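PDB 5VIT: MdcA from Pseudomonas aeruginosa, which forms the alpha subunit of malonate decarboxylase and probably moves the acyl carrier protein from its acetyl thioester to malonate, giving the malonyl thioester and acetate. Local coordinates for residues 133-136 and 137-140. Sequence-based numbering, arbitrary orientation.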
ATOM      1  N   THR A 133      23.929 -11.556 -19.112  1.00 27.55           N
ATOM      2  CA  THR A 133      23.843 -10.107 -18.981  1.00 24.74           C
ATOM      3  C   THR A 133      25.164  -9.542 -19.530  1.00 25.27           C
ATOM      4  O   THR A 133      26.193 -10.223 -19.476  1.00 28.45           O
ATOM      5  CB  THR A 133      23.551  -9.650 -17.513  1.00 21.85           C
ATOM      6  OG1 THR A 133      23.382  -8.230 -17.482  1.00 28.47           O
ATOM      7  CG2 THR A 133      24.656 -10.041 -16.546  1.00 22.09           C
ATOM      8  N   TYR A 134      25.125  -8.330 -20.089  1.00 24.80           N
ATOM      9  CA  TYR A 134      26.250  -7.775 -20.854  1.00 24.53           C
ATOM     10  C   TYR A 134      27.620  -7.987 -20.194  1.00 26.04           C
ATOM     11  O   TYR A 134      28.533  -8.573 -20.789  1.00 25.71           O
ATOM     12  CB  TYR A 134      26.049  -6.264 -21.100  1.00 23.83           C
ATOM     13  CG  TYR A 134      24.735  -5.910 -21.772  1.00 28.27           C
ATOM     14  CD1 TYR A 134      23.758  -5.162 -21.111  1.00 28.71           C
ATOM     15  CD2 TYR A 134      24.455  -6.350 -23.060  1.00 26.73           C
ATOM     16  CE1 TYR A 134      22.537  -4.857 -21.735  1.00 26.26           C
ATOM     17  CE2 TYR A 134      23.252  -6.055 -23.680  1.00 25.71           C
ATOM     18  CZ  TYR A 134      22.306  -5.305 -23.017  1.00 27.55           C
ATOM     19  OH  TYR A 134      21.127  -5.029 -23.653  1.00 31.07           O
ATOM     20  N   ILE A 135      27.761  -7.503 -18.964  1.00 23.86           N
ATOM     21  CA  ILE A 135      29.064  -7.448 -18.332  1.00 24.39           C
ATOM     22  C   ILE A 135      29.523  -8.868 -17.966  1.00 25.04           C
ATOM     23  O   ILE A 135      30.706  -9.152 -17.908  1.00 23.23           O
ATOM     24  CB  ILE A 135      29.024  -6.477 -17.120  1.00 28.06           C
ATOM     25  CG1 ILE A 135      30.368  -5.775 -16.949  1.00 35.00           C
ATOM     26  CG2 ILE A 135      28.568  -7.143 -15.840  1.00 22.85           C
ATOM     27  CD1 ILE A 135      30.410  -4.852 -15.723  1.00 34.14           C
ATOM     28  N   GLU A 136      28.570  -9.776 -17.779  1.00 27.66           N
ATOM     29  CA  GLU A 136      28.888 -11.189 -17.609  1.00 24.46           C
ATOM     30  C   GLU A 136      29.517 -11.734 -18.904  1.00 24.94           C
ATOM     31  O   GLU A 136      30.507 -12.481 -18.876  1.00 30.05           O
ATOM     32  CB  GLU A 136      27.628 -11.976 -17.236  1.00 21.83           C
ATOM     33  CG  GLU A 136      27.801 -13.465 -17.227  1.00 25.07           C
ATOM     34  CD  GLU A 136      26.496 -14.196 -17.054  1.00 26.65           C
ATOM     35  OE1 GLU A 136      26.514 -15.350 -16.567  1.00 27.79           O
ATOM     36  OE2 GLU A 136      25.449 -13.623 -17.412  1.00 29.87           O
ATOM     37  N   LEU A 137      28.955 -11.337 -20.039  1.00 24.96           N
ATOM     38  CA  LEU A 137      29.477 -11.747 -21.342  1.00 24.47           C
ATOM     39  C   LEU A 137      30.887 -11.207 -21.573  1.00 24.25           C
ATOM     40  O   LEU A 137      31.769 -11.956 -22.002  1.00 29.28           O
ATOM     41  CB  LEU A 137      28.534 -11.295 -22.471  1.00 28.11           C
ATOM     42  CG  LEU A 137      28.801 -11.878 -23.872  1.00 31.14           C
ATOM     43  CD1 LEU A 137      28.725 -13.406 -23.861  1.00 25.55           C
ATOM     44  CD2 LEU A 137      27.800 -11.325 -24.895  1.00 27.37           C
ATOM     45  N   TYR A 138      31.123  -9.928 -21.287  1.00 22.87           N
ATOM     46  CA  TYR A 138      32.489  -9.387 -21.402  1.00 23.39           C
ATOM     47  C   TYR A 138      33.444 -10.216 -20.537  1.00 25.87           C
ATOM     48  O   TYR A 138      34.518 -10.597 -20.993  1.00 25.74           O
ATOM     49  CB  TYR A 138      32.585  -7.901 -20.986  1.00 20.05           C
ATOM     50  CG  TYR A 138      31.513  -6.991 -21.572  1.00 21.92           C
ATOM     51  CD1 TYR A 138      31.057  -5.878 -20.870  1.00 26.21           C
ATOM     52  CD2 TYR A 138      30.972  -7.235 -22.828  1.00 21.74           C
ATOM     53  CE1 TYR A 138      30.089  -5.033 -21.401  1.00 28.33           C
ATOM     54  CE2 TYR A 138      30.000  -6.416 -23.361  1.00 23.83           C
ATOM     55  CZ  TYR A 138      29.557  -5.317 -22.651  1.00 29.05           C
ATOM     56  OH  TYR A 138      28.580  -4.507 -23.201  1.00 27.63           O
ATOM     57  N   ALA A 139      33.032 -10.513 -19.303  1.00 23.42           N
ATOM     58  CA  ALA A 139      33.859 -11.291 -18.388  1.00 26.77           C
ATOM     59  C   ALA A 139      34.389 -12.603 -19.008  1.00 27.12           C
ATOM     60  O   ALA A 139      35.585 -12.887 -18.884  1.00 22.58           O
ATOM     61  CB  ALA A 139      33.084 -11.586 -17.102  1.00 26.15           C
ATOM     62  N   ARG A 140      33.525 -13.375 -19.685  1.00 21.80           N
ATOM     63  CA  ARG A 140      33.935 -14.668 -20.268  1.00 24.25           C
ATOM     64  C   ARG A 140      35.050 -14.500 -21.307  1.00 26.93           C
ATOM     65  O   ARG A 140      35.826 -15.434 -21.569  1.00 26.79           O
ATOM     66  CB  ARG A 140      32.785 -15.404 -20.970  1.00 23.76           C
ATOM     67  CG  ARG A 140      31.394 -15.410 -20.355  1.00 33.10           C
ATOM     68  CD  ARG A 140      30.999 -16.687 -19.642  1.00 28.37           C
ATOM     69  NE  ARG A 140      31.312 -17.976 -20.274  1.00 26.32           N
ATOM     70  CZ  ARG A 140      30.434 -18.826 -20.814  1.00 31.20           C
ATOM     71  NH1 ARG A 140      29.146 -18.532 -20.908  1.00 30.61           N
ATOM     72  NH2 ARG A 140      30.854 -19.995 -21.271  1.00 26.15           N
TER
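Four successive i to i+4 backbone hydrogen bonds, from Leu137 N to Thr133 O at 3.0 Å through Arg140 N to Glu136 O at 3.2 Å, wind the chain into a short alpha-helix that starts at Tyr134 and follows strand 127-131, the outermost within this chain of a parallel sheet. Thr133, just before the helix, holds the N-cap position, but its OG1 bonds to Gly380 O instead of capping. Glu136 CG lies anti to the backbone N (chi1 172°) and the chain runs on extended, so that OE2 accepts a hydrogen bond from Thr133 N at 3.1 Å. On the buried side the Tyr138 ring lies flat against the first turn. Tyr134 O stands 3.3 Å from the ring plane, over its centre, while also accepting the bond from Tyr138 N, and Ile135 N lies over the same face nearer the rim. The side chains of Ile135 and Tyr138 cross at about a right angle, with CG1 of Ile135 4.0 Å from CD1 of Tyr138. Helix 341-350 packs against both tyrosines; a malonate ion near the Tyr134 side chain probably comes from the crystallisation liquor, though it may mark a pocket. Tyr138 OH is hydrogen-bonded to Asp171 OD2 and sits 3.7 Å from Tyr134 CB.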